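Local coordinates for BIFUNCTIONAL PROTEIN Proline utilization A (PutA) (Corynebacterium freiburgense, PDB 5UX5), which probably catalyses the two-step oxidation of proline to glutamate, pairing an FAD-dependent proline dehydrogenase with an NAD-dependent aldehyde dehydrogenase in one chain, at residues P921-P926 / L944-W949; R972-L977 / H1013-A1018; E985-L990 / R1017-A1022; T997-R1002 / L1053-E1058. All blocks are in the same frame, centred on the assembly; numbering follows the deposited sequence.

Overall arrangement
All four contacts lie late in the chain, on the same side of its centre. Contact 1 comes first and closes a mostly helical loop, pinning 921-926 to helix 936-953. It is complete before the others open. Contact 2 then joins strand 965-980 to strand 1015-1018 and closes a loop of 35 residues. Contact 3 starts on helix 984-997 and ends on the same strand, sharing Arg1017 and Ala1018 with contact 2; its loop has 26 residues. Contact 4 runs from 997-1002 to 1053-1058, closes a loop of 50 residues and crosses both contact 2 and contact 3. Contact 1 meets contact 3 through the Asp945-Arg989 salt bridge and contact 4 through Trp949.

Contact 1 (P921-P926 / L944-W949); sequences PSVSLP and LDEIAW
Glu946 has CG anti to its backbone N (chi1 -178°), and a bend at chi2 (65°) turns the carboxylate along the 921-926 segment. Ile947 has CG1 anti to its carbonyl carbon (chi1 -63°), so its CD1 reaches the proline that starts that segment. The two residues are neighbours on helix 936-953, and the non-helical chain 921-926 runs across them. Pro921 and Ile947 meet tip to tip, with Pro921 CG 3.5 Å from Ile947 CD1. Val923 crosses Ile947 at about a right angle. Its two methyls both touch Ile947 CG1, and CG1 of Val923 is 3.9 Å from that atom. Further along, the carbonyl O of Ser924 lies 3.6 Å from Glu946 CG. Leu925 and Glu946 run alongside each other, antiparallel, with Leu925 CD2 4.0 Å from Glu946 CB. Pro926, the N-cap residue of helix 927-932, brings its CD to Glu946 OE2.

No hydrogen bond joins the two segments. The contact lies at the surface and is mostly van der Waals packing, against Ile947 and the aliphatic part of Glu946. The carboxylate is held by salt bridges to Arg996 and Arg950. The loop between strand 911-915 and helix 927-932 lies against helix 936-953, and Arg996 ties this corner to helix 984-997.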
loop_
_atom_site.group_PDB
_atom_site.type_symbol
_atom_site.label_atom_id
_atom_site.label_comp_id
_atom_site.label_asym_id
_atom_site.label_seq_id
_atom_site.Cartn_x
_atom_site.Cartn_y
_atom_site.Cartn_z
ATOM N N PRO A 921 -39.570 -3.246 -17.470
ATOM C CA PRO A 921 -40.418 -2.936 -16.312
ATOM C C PRO A 921 -40.953 -1.512 -16.394
ATOM O O PRO A 921 -40.524 -0.690 -17.207
ATOM C CB PRO A 921 -39.476 -3.099 -15.126
ATOM C CG PRO A 921 -38.126 -2.782 -15.691
ATOM C CD PRO A 921 -38.141 -3.261 -17.128
ATOM N N SER A 922 -41.933 -1.227 -15.547
ATOM C CA SER A 922 -42.474 0.126 -15.465
ATOM C C SER A 922 -41.520 1.013 -14.661
ATOM O O SER A 922 -41.390 0.846 -13.444
ATOM C CB SER A 922 -43.876 0.086 -14.867
ATOM O OG SER A 922 -44.746 -0.674 -15.700
ATOM N N VAL A 923 -40.860 1.968 -15.334
ATOM C CA VAL A 923 -40.051 2.999 -14.677
ATOM C C VAL A 923 -40.417 4.339 -15.289
ATOM O O VAL A 923 -40.686 4.428 -16.489
ATOM C CB VAL A 923 -38.517 2.781 -14.797
ATOM C CG1 VAL A 923 -38.051 1.542 -14.023
ATOM C CG2 VAL A 923 -38.068 2.746 -16.243
ATOM N N SER A 924 -40.447 5.375 -14.458
ATOM C CA SER A 924 -40.782 6.712 -14.923
ATOM C C SER A 924 -39.641 7.326 -15.720
ATOM O O SER A 924 -38.461 7.109 -15.430
ATOM C CB SER A 924 -41.097 7.632 -13.744
ATOM O OG SER A 924 -39.925 7.902 -12.996
ATOM N N LEU A 925 -40.014 8.143 -16.710
ATOM C CA LEU A 925 -39.073 8.878 -17.533
ATOM C C LEU A 925 -39.314 10.372 -17.398
ATOM O O LEU A 925 -40.471 10.808 -17.362
ATOM C CB LEU A 925 -39.202 8.494 -19.003
ATOM C CG LEU A 925 -38.245 7.456 -19.550
ATOM C CD1 LEU A 925 -38.394 7.450 -21.054
ATOM C CD2 LEU A 925 -36.830 7.803 -19.128
ATOM N N PRO A 926 -38.259 11.180 -17.309
ATOM C CA PRO A 926 -38.439 12.621 -17.449
ATOM C C PRO A 926 -38.872 12.960 -18.863
ATOM O O PRO A 926 -38.494 12.268 -19.826
ATOM C CB PRO A 926 -37.044 13.187 -17.129
ATOM C CG PRO A 926 -36.315 12.094 -16.442
ATOM C CD PRO A 926 -36.871 10.817 -16.996
ATOM N N LEU A 944 -34.408 1.725 -20.939
ATOM C CA LEU A 944 -33.265 0.947 -20.492
ATOM C C LEU A 944 -32.119 1.844 -20.031
ATOM O O LEU A 944 -31.358 1.458 -19.132
ATOM C CB LEU A 944 -32.826 -0.001 -21.616
ATOM C CG LEU A 944 -33.887 -1.066 -21.945
ATOM C CD1 LEU A 944 -33.467 -1.982 -23.062
ATOM C CD2 LEU A 944 -34.229 -1.874 -20.741
ATOM N N ASP A 945 -31.980 3.038 -20.628
ATOM C CA ASP A 945 -31.033 4.023 -20.115
ATOM C C ASP A 945 -31.389 4.416 -18.690
ATOM O O ASP A 945 -30.525 4.472 -17.810
ATOM C CB ASP A 945 -30.995 5.253 -21.024
ATOM C CG ASP A 945 -30.263 4.993 -22.352
ATOM O OD1 ASP A 945 -29.601 3.942 -22.487
ATOM O OD2 ASP A 945 -30.337 5.851 -23.268
ATOM N N GLU A 946 -32.664 4.684 -18.437
ATOM C CA GLU A 946 -33.086 5.027 -17.083
ATOM C C GLU A 946 -32.717 3.927 -16.095
ATOM O O GLU A 946 -32.151 4.203 -15.036
ATOM C CB GLU A 946 -34.587 5.292 -17.060
ATOM C CG GLU A 946 -35.124 5.713 -15.712
ATOM C CD GLU A 946 -34.606 7.050 -15.235
ATOM O OE1 GLU A 946 -34.635 7.271 -14.006
ATOM O OE2 GLU A 946 -34.187 7.880 -16.072
ATOM N N ILE A 947 -33.028 2.669 -16.427
ATOM C CA ILE A 947 -32.767 1.562 -15.502
ATOM C C ILE A 947 -31.273 1.378 -15.292
ATOM O O ILE A 947 -30.811 1.155 -14.163
ATOM C CB ILE A 947 -33.413 0.258 -15.998
ATOM C CG1 ILE A 947 -34.906 0.373 -16.051
ATOM C CG2 ILE A 947 -32.989 -0.912 -15.154
ATOM C CD1 ILE A 947 -35.454 -0.799 -16.776
ATOM N N ALA A 948 -30.502 1.424 -16.372
ATOM C CA ALA A 948 -29.052 1.324 -16.230
ATOM C C ALA A 948 -28.515 2.477 -15.394
ATOM O O ALA A 948 -27.649 2.281 -14.542
ATOM C CB ALA A 948 -28.385 1.290 -17.608
ATOM N N TRP A 949 -29.067 3.673 -15.571
ATOM C CA TRP A 949 -28.589 4.799 -14.785
ATOM C C TRP A 949 -28.900 4.597 -13.306
ATOM O O TRP A 949 -28.046 4.861 -12.455
ATOM C CB TRP A 949 -29.193 6.101 -15.318
ATOM C CG TRP A 949 -28.387 7.318 -14.971
ATOM C CD1 TRP A 949 -28.613 8.188 -13.950
ATOM C CD2 TRP A 949 -27.190 7.763 -15.617
ATOM N NE1 TRP A 949 -27.659 9.152 -13.931
ATOM C CE2 TRP A 949 -26.764 8.920 -14.944
ATOM C CE3 TRP A 949 -26.439 7.297 -16.706
ATOM C CZ2 TRP A 949 -25.620 9.630 -15.321
ATOM C CZ3 TRP A 949 -25.298 8.009 -17.086
ATOM C CH2 TRP A 949 -24.907 9.160 -16.391
#

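Contact 2 (R972-L977 / H1013-A1018); sequences RPLETL and HSRIRA
Leu974 comes first, in the break between the two parts of strand 965-980. This strand runs parallel to strand 1015-1018 in the C-terminal part of the fold. Leu974 has CG anti to its backbone N and crosses Arg1015 obliquely. Its CD2 is 3.8 Å from Arg1015 CD, and its CD1 sits 3.7 Å above one face of the guanidinium, offset toward the rim. The Arg1015 chain is extended from CG to NE, which lays the CD-to-guanidinium end against the leucine. Arg1015 NH1 then donates to the backbone O of Leu1056.

Leu977 follows, one residue after the strand resumes at Thr976, and it is buried. Its CG is also anti to N (chi1 -178°). The side chain crosses that of Arg1015 at about a right angle and lies side by side with that of Arg1017, whose guanidinium leads away to Glu1051. Each arginine takes a different methyl of Leu977. CD2 is 3.9 Å from Arg1017 CB, and CD1 is 3.7 Å from Arg1015 CB.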
loop_
_atom_site.group_PDB
_atom_site.type_symbol
_atom_site.label_atom_id
_atom_site.label_comp_id
_atom_site.label_asym_id
_atom_site.label_seq_id
_atom_site.Cartn_x
_atom_site.Cartn_y
_atom_site.Cartn_z
ATOM N N ARG A 972 -17.745 8.849 -15.066
ATOM C CA ARG A 972 -17.680 10.283 -15.395
ATOM C C ARG A 972 -18.120 10.517 -16.838
ATOM O O ARG A 972 -17.881 9.672 -17.709
ATOM C CB ARG A 972 -16.267 10.872 -15.245
ATOM C CG ARG A 972 -15.631 10.663 -13.914
ATOM C CD ARG A 972 -16.470 11.318 -12.860
ATOM N NE ARG A 972 -16.250 12.747 -12.777
ATOM C CZ ARG A 972 -16.963 13.543 -11.993
ATOM N NH1 ARG A 972 -17.925 13.006 -11.257
ATOM N NH2 ARG A 972 -16.700 14.849 -11.928
ATOM N N PRO A 973 -18.704 11.673 -17.143
ATOM C CA PRO A 973 -19.217 11.891 -18.502
ATOM C C PRO A 973 -18.078 12.055 -19.490
ATOM O O PRO A 973 -17.091 12.737 -19.201
ATOM C CB PRO A 973 -20.028 13.182 -18.370
ATOM C CG PRO A 973 -19.350 13.910 -17.295
ATOM C CD PRO A 973 -18.894 12.863 -16.301
ATOM N N LEU A 974 -18.199 11.368 -20.635
ATOM C CA LEU A 974 -17.371 11.661 -21.806
ATOM C C LEU A 974 -17.828 12.971 -22.435
ATOM O O LEU A 974 -19.006 13.134 -22.730
ATOM C CB LEU A 974 -17.468 10.537 -22.819
ATOM C CG LEU A 974 -16.703 10.698 -24.132
ATOM C CD1 LEU A 974 -15.272 10.300 -23.928
ATOM C CD2 LEU A 974 -17.341 9.869 -25.262
ATOM N N GLU A 975 -16.898 13.911 -22.622
ATOM C CA GLU A 975 -17.246 15.266 -23.065
ATOM C C GLU A 975 -17.753 15.303 -24.507
ATOM O O GLU A 975 -18.779 15.930 -24.795
ATOM C CB GLU A 975 -16.047 16.194 -22.907
ATOM C CG GLU A 975 -15.525 16.274 -21.472
ATOM C CD GLU A 975 -14.299 17.166 -21.352
ATOM O OE1 GLU A 975 -14.171 18.118 -22.172
ATOM O OE2 GLU A 975 -13.471 16.908 -20.447
ATOM N N THR A 976 -17.040 14.662 -25.429
ATOM C CA THR A 976 -17.349 14.736 -26.846
ATOM C C THR A 976 -17.305 13.349 -27.458
ATOM O O THR A 976 -16.307 12.632 -27.303
ATOM C CB THR A 976 -16.350 15.630 -27.591
ATOM O OG1 THR A 976 -16.316 16.945 -27.010
ATOM C CG2 THR A 976 -16.763 15.737 -29.040
ATOM N N LEU A 977 -18.355 13.011 -28.208
ATOM C CA LEU A 977 -18.435 11.791 -29.000
ATOM C C LEU A 977 -18.609 12.140 -30.477
ATOM O O LEU A 977 -19.437 12.978 -30.830
ATOM C CB LEU A 977 -19.573 10.881 -28.518
ATOM C CG LEU A 977 -19.675 9.553 -29.278
ATOM C CD1 LEU A 977 -18.435 8.754 -29.059
ATOM C CD2 LEU A 977 -20.853 8.735 -28.831
ATOM N N HIS A 1013 -7.138 10.292 -29.265
ATOM C CA HIS A 1013 -7.874 9.590 -28.211
ATOM C C HIS A 1013 -9.379 9.850 -28.237
ATOM O O HIS A 1013 -10.069 9.662 -27.226
ATOM C CB HIS A 1013 -7.284 9.914 -26.837
ATOM C CG HIS A 1013 -5.794 9.853 -26.838
ATOM N ND1 HIS A 1013 -5.002 10.976 -26.712
ATOM C CD2 HIS A 1013 -4.951 8.819 -27.081
ATOM C CE1 HIS A 1013 -3.731 10.630 -26.816
ATOM N NE2 HIS A 1013 -3.675 9.330 -27.058
ATOM N N SER A 1014 -9.906 10.228 -29.393
ATOM C CA SER A 1014 -11.336 10.400 -29.549
ATOM C C SER A 1014 -12.044 9.050 -29.582
ATOM O O SER A 1014 -11.454 8.001 -29.869
ATOM C CB SER A 1014 -11.634 11.180 -30.827
ATOM O OG SER A 1014 -10.962 12.406 -30.800
ATOM N N ARG A 1015 -13.336 9.092 -29.295
ATOM C CA ARG A 1015 -14.222 7.959 -29.500
ATOM C C ARG A 1015 -15.141 8.301 -30.665
ATOM O O ARG A 1015 -15.712 9.396 -30.701
ATOM C CB ARG A 1015 -15.043 7.656 -28.236
ATOM C CG ARG A 1015 -14.327 6.991 -27.067
ATOM C CD ARG A 1015 -15.273 6.797 -25.910
ATOM N NE ARG A 1015 -14.624 6.318 -24.694
ATOM C CZ ARG A 1015 -15.242 6.189 -23.518
ATOM N NH1 ARG A 1015 -16.518 6.519 -23.386
ATOM N NH2 ARG A 1015 -14.590 5.741 -22.459
ATOM N N ILE A 1016 -15.266 7.389 -31.624
ATOM C CA ILE A 1016 -16.039 7.631 -32.838
ATOM C C ILE A 1016 -17.097 6.549 -32.924
ATOM O O ILE A 1016 -16.759 5.360 -32.996
ATOM C CB ILE A 1016 -15.152 7.642 -34.089
ATOM C CG1 ILE A 1016 -14.089 8.720 -33.971
ATOM C CG2 ILE A 1016 -15.939 7.919 -35.273
ATOM C CD1 ILE A 1016 -12.824 8.364 -34.713
ATOM N N ARG A 1017 -18.376 6.954 -32.854
ATOM C CA ARG A 1017 -19.495 6.014 -32.926
ATOM C C ARG A 1017 -19.968 5.876 -34.370
ATOM O O ARG A 1017 -20.208 6.878 -35.053
ATOM C CB ARG A 1017 -20.657 6.463 -32.042
ATOM C CG ARG A 1017 -21.714 5.392 -31.796
ATOM C CD ARG A 1017 -21.133 4.255 -30.977
ATOM N NE ARG A 1017 -22.121 3.248 -30.571
ATOM C CZ ARG A 1017 -22.380 2.121 -31.230
ATOM N NH1 ARG A 1017 -21.747 1.821 -32.355
ATOM N NH2 ARG A 1017 -23.288 1.280 -30.756
ATOM N N ALA A 1018 -20.109 4.631 -34.825
ATOM C CA ALA A 1018 -20.574 4.327 -36.170
ATOM C C ALA A 1018 -22.079 4.110 -36.148
ATOM O O ALA A 1018 -22.591 3.312 -35.348
ATOM C CB ALA A 1018 -19.897 3.079 -36.722
#

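Contact 3 (E985-L990 / R1017-A1022); sequences EQFNRL and RAIGDA
Helix 984-997 packs here on the end of strand 1015-1018 and the turn that follows it. Gln986, Phe987 and Leu990 make the contact from the helix, the first two to the turn. Gln986 has CG anti to its carbonyl carbon, and beyond CG its chain is extended. This puts the amide over the turn. The backbone N of Gly1020 donates to Gln986 OE1 at 2.8 Å, with an N-H...O angle of 153°. The donor stands above the carbonyl plane of the glutamine amide. The same OE1 lies 3.5 Å from Ile1019 CB, so the oxygen rests against the isoleucine as it accepts the bond. Gly1020 has a positive phi (101°), a backbone shape that would press a CB against the carbonyl O before it.

The helix follows strand 965-980 directly in the chain, and that strand pairs in parallel with 1015-1018. Val979 of strand 965-980 touches Phe987, Leu990 and Ile1019, so the three form one apolar cluster with it. Ile1019 has CG1 in the crowded position between N and the carbonyl carbon (chi1 69°). Its CD1 therefore meets the edge of the Phe987 ring, in plane, 3.8 Å from Phe987 CD1. Ile1019 CG2 turns to Leu990 instead, 3.9 Å from its CD1. Leu990 CD1 also lies 3.8 Å from Arg1017 CG, crossing that side chain obliquely.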
loop_
_atom_site.group_PDB
_atom_site.type_symbol
_atom_site.label_atom_id
_atom_site.label_comp_id
_atom_site.label_asym_id
_atom_site.label_seq_id
_atom_site.Cartn_x
_atom_site.Cartn_y
_atom_site.Cartn_z
ATOM N N GLU A 985 -32.766 7.583 -36.927
ATOM C CA GLU A 985 -33.254 6.911 -35.734
ATOM C C GLU A 985 -32.102 6.599 -34.788
ATOM O O GLU A 985 -32.177 6.907 -33.598
ATOM C CB GLU A 985 -34.034 5.652 -36.105
ATOM C CG GLU A 985 -34.277 4.785 -34.910
ATOM C CD GLU A 985 -35.338 3.721 -35.124
ATOM O OE1 GLU A 985 -35.225 2.909 -36.070
ATOM O OE2 GLU A 985 -36.285 3.698 -34.315
ATOM N N GLN A 986 -31.011 6.012 -35.306
ATOM C CA GLN A 986 -29.868 5.694 -34.448
ATOM C C GLN A 986 -29.222 6.963 -33.910
ATOM O O GLN A 986 -28.834 7.020 -32.738
ATOM C CB GLN A 986 -28.838 4.848 -35.201
ATOM C CG GLN A 986 -29.364 3.492 -35.638
ATOM C CD GLN A 986 -28.442 2.759 -36.603
ATOM O OE1 GLN A 986 -27.260 3.074 -36.718
ATOM N NE2 GLN A 986 -28.985 1.777 -37.309
ATOM N N PHE A 987 -29.122 8.006 -34.740
ATOM C CA PHE A 987 -28.640 9.276 -34.218
ATOM C C PHE A 987 -29.507 9.798 -33.071
ATOM O O PHE A 987 -28.999 10.467 -32.170
ATOM C CB PHE A 987 -28.541 10.317 -35.325
ATOM C CG PHE A 987 -27.646 11.459 -34.970
ATOM C CD1 PHE A 987 -26.266 11.346 -35.120
ATOM C CD2 PHE A 987 -28.161 12.629 -34.439
ATOM C CE1 PHE A 987 -25.413 12.390 -34.767
ATOM C CE2 PHE A 987 -27.312 13.688 -34.080
ATOM C CZ PHE A 987 -25.935 13.563 -34.246
ATOM N N ASN A 988 -30.822 9.569 -33.115
ATOM C CA ASN A 988 -31.675 9.972 -31.997
ATOM C C ASN A 988 -31.405 9.115 -30.764
ATOM O O ASN A 988 -31.428 9.610 -29.627
ATOM C CB ASN A 988 -33.147 9.897 -32.400
ATOM C CG ASN A 988 -33.564 11.032 -33.329
ATOM O OD1 ASN A 988 -32.877 12.047 -33.452
ATOM N ND2 ASN A 988 -34.707 10.860 -33.984
ATOM N N ARG A 989 -31.143 7.824 -30.970
ATOM C CA ARG A 989 -30.761 6.985 -29.846
ATOM C C ARG A 989 -29.515 7.532 -29.162
ATOM O O ARG A 989 -29.385 7.428 -27.941
ATOM C CB ARG A 989 -30.521 5.543 -30.301
ATOM C CG ARG A 989 -30.490 4.577 -29.144
ATOM C CD ARG A 989 -29.097 4.460 -28.482
ATOM N NE ARG A 989 -29.163 3.614 -27.297
ATOM C CZ ARG A 989 -29.442 4.068 -26.083
ATOM N NH1 ARG A 989 -29.653 5.351 -25.874
ATOM N NH2 ARG A 989 -29.520 3.233 -25.082
ATOM N N LEU A 990 -28.558 8.058 -29.946
ATOM C CA LEU A 990 -27.385 8.699 -29.359
ATOM C C LEU A 990 -27.720 10.049 -28.719
ATOM O O LEU A 990 -27.052 10.462 -27.769
ATOM C CB LEU A 990 -26.274 8.857 -30.406
ATOM C CG LEU A 990 -25.637 7.631 -31.099
ATOM C CD1 LEU A 990 -24.418 8.024 -31.848
ATOM C CD2 LEU A 990 -25.301 6.527 -30.144
ATOM N N ARG A 1017 -18.376 6.954 -32.854
ATOM C CA ARG A 1017 -19.495 6.014 -32.926
ATOM C C ARG A 1017 -19.968 5.876 -34.370
ATOM O O ARG A 1017 -20.208 6.878 -35.053
ATOM C CB ARG A 1017 -20.657 6.463 -32.042
ATOM C CG ARG A 1017 -21.714 5.392 -31.796
ATOM C CD ARG A 1017 -21.133 4.255 -30.977
ATOM N NE ARG A 1017 -22.121 3.248 -30.571
ATOM C CZ ARG A 1017 -22.380 2.121 -31.230
ATOM N NH1 ARG A 1017 -21.747 1.821 -32.355
ATOM N NH2 ARG A 1017 -23.288 1.280 -30.756
ATOM N N ALA A 1018 -20.109 4.631 -34.825
ATOM C CA ALA A 1018 -20.574 4.327 -36.170
ATOM C C ALA A 1018 -22.079 4.110 -36.148
ATOM O O ALA A 1018 -22.591 3.312 -35.348
ATOM C CB ALA A 1018 -19.897 3.079 -36.722
ATOM N N ILE A 1019 -22.791 4.831 -37.013
ATOM C CA ILE A 1019 -24.219 4.612 -37.174
ATOM C C ILE A 1019 -24.521 4.340 -38.640
ATOM O O ILE A 1019 -23.851 4.856 -39.542
ATOM C CB ILE A 1019 -25.044 5.809 -36.639
ATOM C CG1 ILE A 1019 -24.867 7.063 -37.503
ATOM C CG2 ILE A 1019 -24.685 6.101 -35.191
ATOM C CD1 ILE A 1019 -25.841 8.143 -37.149
ATOM N N GLY A 1020 -25.549 3.530 -38.882
ATOM C CA GLY A 1020 -26.000 3.273 -40.236
ATOM C C GLY A 1020 -25.502 1.944 -40.774
ATOM O O GLY A 1020 -24.833 1.161 -40.090
ATOM N N ASP A 1021 -25.875 1.692 -42.033
ATOM C CA ASP A 1021 -25.605 0.441 -42.739
ATOM C C ASP A 1021 -24.339 0.481 -43.570
ATOM O O ASP A 1021 -23.923 -0.559 -44.095
ATOM C CB ASP A 1021 -26.784 0.082 -43.625
ATOM C CG ASP A 1021 -28.048 -0.032 -42.841
ATOM O OD1 ASP A 1021 -28.069 -0.846 -41.886
ATOM O OD2 ASP A 1021 -28.989 0.738 -43.131
ATOM N N ALA A 1022 -23.776 1.651 -43.768
ATOM C CA ALA A 1022 -22.570 1.738 -44.556
ATOM C C ALA A 1022 -21.353 1.317 -43.723
ATOM O O ALA A 1022 -21.363 1.408 -42.489
ATOM C CB ALA A 1022 -22.397 3.155 -45.065
#

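Contact 4 (T997-R1002 / L1053-E1058); sequences TGTELR and LHFLKE
The Phe1055 ring has Thr999 OG1 at one edge, near its plane and 4.0 Å from CD2. Thr997 OG1 and Leu1001 CD2 approach the ring obliquely. Leu1001 CD2 is 4.2 Å from Phe1055 CE2, and the two side chains cross at about a right angle. Phe1055 CG is anti to its carbonyl carbon (chi1 -66°), which lets the buried ring lie against Thr997, Thr999 and Leu1001.

Strands 1000-1003 and 1056-1064 both flank strand 965-980, the first parallel to it and the second antiparallel. Phe1055 comes just before strand 1056-1064, and its ring also touches Leu977 of strand 965-980 and Leu990 of helix 984-997. Thr999 OG1 is hydrogen-bonded to the backbone O of Leu974, in the break of strand 965-980. Thr997 ends the helix, and its OG1 is hydrogen-bonded to the backbone O of Ala993. Thr997 OG1 lies 3.8 Å from Phe1055 CB, while its methyl CG2 lies 3.9 Å from Leu1056 CD2.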
loop_
_atom_site.group_PDB
_atom_site.type_symbol
_atom_site.label_atom_id
_atom_site.label_comp_id
_atom_site.label_asym_id
_atom_site.label_seq_id
_atom_site.Cartn_x
_atom_site.Cartn_y
_atom_site.Cartn_z
ATOM N N THR A 997 -25.964 12.090 -20.220
ATOM C CA THR A 997 -24.604 12.202 -19.727
ATOM C C THR A 997 -24.026 13.597 -19.895
ATOM O O THR A 997 -23.022 13.918 -19.237
ATOM C CB THR A 997 -23.692 11.178 -20.408
ATOM O OG1 THR A 997 -23.663 11.422 -21.816
ATOM C CG2 THR A 997 -24.197 9.799 -20.151
ATOM N N GLY A 998 -24.649 14.434 -20.724
ATOM C CA GLY A 998 -24.104 15.735 -21.056
ATOM C C GLY A 998 -23.088 15.756 -22.183
ATOM O O GLY A 998 -22.519 16.818 -22.456
ATOM N N THR A 999 -22.835 14.625 -22.833
ATOM C CA THR A 999 -21.863 14.554 -23.911
ATOM C C THR A 999 -22.322 15.388 -25.103
ATOM O O THR A 999 -23.516 15.592 -25.329
ATOM C CB THR A 999 -21.685 13.103 -24.352
ATOM O OG1 THR A 999 -21.263 12.315 -23.241
ATOM C CG2 THR A 999 -20.680 12.984 -25.448
ATOM N N GLU A 1000 -21.349 15.917 -25.831
ATOM C CA GLU A 1000 -21.566 16.632 -27.076
ATOM C C GLU A 1000 -21.369 15.647 -28.209
ATOM O O GLU A 1000 -20.395 14.891 -28.201
ATOM C CB GLU A 1000 -20.599 17.802 -27.199
ATOM C CG GLU A 1000 -20.737 18.626 -28.452
ATOM C CD GLU A 1000 -19.537 19.538 -28.725
ATOM O OE1 GLU A 1000 -19.691 20.458 -29.555
ATOM O OE2 GLU A 1000 -18.451 19.347 -28.129
ATOM N N LEU A 1001 -22.335 15.586 -29.123
ATOM C CA LEU A 1001 -22.212 14.804 -30.348
ATOM C C LEU A 1001 -21.660 15.700 -31.455
ATOM O O LEU A 1001 -22.112 16.837 -31.614
ATOM C CB LEU A 1001 -23.560 14.233 -30.750
ATOM C CG LEU A 1001 -24.166 13.378 -29.666
ATOM C CD1 LEU A 1001 -25.540 12.903 -30.054
ATOM C CD2 LEU A 1001 -23.282 12.218 -29.480
ATOM N N ARG A 1002 -20.652 15.212 -32.178
ATOM C CA ARG A 1002 -20.102 15.900 -33.345
ATOM C C ARG A 1002 -20.149 14.956 -34.534
ATOM O O ARG A 1002 -19.575 13.861 -34.470
ATOM C CB ARG A 1002 -18.664 16.378 -33.121
ATOM C CG ARG A 1002 -18.525 17.554 -32.227
ATOM C CD ARG A 1002 -17.081 18.011 -32.186
ATOM N NE ARG A 1002 -16.798 18.812 -30.996
ATOM C CZ ARG A 1002 -15.585 18.969 -30.481
ATOM N NH1 ARG A 1002 -14.551 18.378 -31.063
ATOM N NH2 ARG A 1002 -15.401 19.704 -29.387
ATOM N N LEU A 1053 -21.952 2.846 -22.023
ATOM C CA LEU A 1053 -20.524 2.819 -21.700
ATOM C C LEU A 1053 -19.747 3.696 -22.675
ATOM O O LEU A 1053 -18.740 4.305 -22.304
ATOM C CB LEU A 1053 -19.985 1.379 -21.674
ATOM C CG LEU A 1053 -20.476 0.473 -20.522
ATOM C CD1 LEU A 1053 -20.062 -0.974 -20.644
ATOM C CD2 LEU A 1053 -20.062 0.960 -19.179
ATOM N N HIS A 1054 -20.241 3.819 -23.907
ATOM C CA HIS A 1054 -19.622 4.668 -24.913
ATOM C C HIS A 1054 -19.691 6.142 -24.555
ATOM O O HIS A 1054 -18.958 6.946 -25.151
ATOM C CB HIS A 1054 -20.291 4.433 -26.268
ATOM C CG HIS A 1054 -20.245 3.011 -26.715
ATOM N ND1 HIS A 1054 -21.331 2.364 -27.263
ATOM C CD2 HIS A 1054 -19.236 2.108 -26.709
ATOM C CE1 HIS A 1054 -21.001 1.121 -27.561
ATOM N NE2 HIS A 1054 -19.731 0.940 -27.237
ATOM N N PHE A 1055 -20.519 6.511 -23.575
ATOM C CA PHE A 1055 -20.686 7.904 -23.193
ATOM C C PHE A 1055 -20.049 8.241 -21.856
ATOM O O PHE A 1055 -20.231 9.361 -21.362
ATOM C CB PHE A 1055 -22.177 8.245 -23.181
ATOM C CG PHE A 1055 -22.802 8.199 -24.545
ATOM C CD1 PHE A 1055 -23.096 6.981 -25.148
ATOM C CD2 PHE A 1055 -23.085 9.362 -25.231
ATOM C CE1 PHE A 1055 -23.657 6.931 -26.416
ATOM C CE2 PHE A 1055 -23.667 9.313 -26.495
ATOM C CZ PHE A 1055 -23.946 8.100 -27.085
ATOM N N LEU A 1056 -19.291 7.307 -21.267
ATOM C CA LEU A 1056 -18.800 7.409 -19.892
ATOM C C LEU A 1056 -17.340 6.970 -19.778
ATOM O O LEU A 1056 -16.868 6.054 -20.462
ATOM C CB LEU A 1056 -19.655 6.559 -18.936
ATOM C CG LEU A 1056 -21.143 6.917 -18.851
ATOM C CD1 LEU A 1056 -21.895 5.775 -18.209
ATOM C CD2 LEU A 1056 -21.365 8.209 -18.081
ATOM N N LYS A 1057 -16.639 7.610 -18.867
ATOM C CA LYS A 1057 -15.273 7.245 -18.526
ATOM C C LYS A 1057 -15.261 6.684 -17.106
ATOM O O LYS A 1057 -15.632 7.379 -16.153
ATOM C CB LYS A 1057 -14.363 8.473 -18.621
ATOM C CG LYS A 1057 -14.229 9.116 -19.984
ATOM C CD LYS A 1057 -13.290 10.313 -19.880
ATOM C CE LYS A 1057 -13.859 11.321 -18.902
ATOM N NZ LYS A 1057 -13.298 12.701 -19.015
ATOM N N GLU A 1058 -14.802 5.449 -16.957
ATOM C CA GLU A 1058 -14.760 4.854 -15.630
ATOM C C GLU A 1058 -13.684 5.539 -14.794
ATOM O O GLU A 1058 -12.673 6.016 -15.330
ATOM C CB GLU A 1058 -14.471 3.354 -15.737
ATOM C CG GLU A 1058 -15.507 2.600 -16.545
ATOM C CD GLU A 1058 -15.194 1.124 -16.716
ATOM O OE1 GLU A 1058 -15.982 0.423 -17.414
ATOM O OE2 GLU A 1058 -14.155 0.672 -16.186
#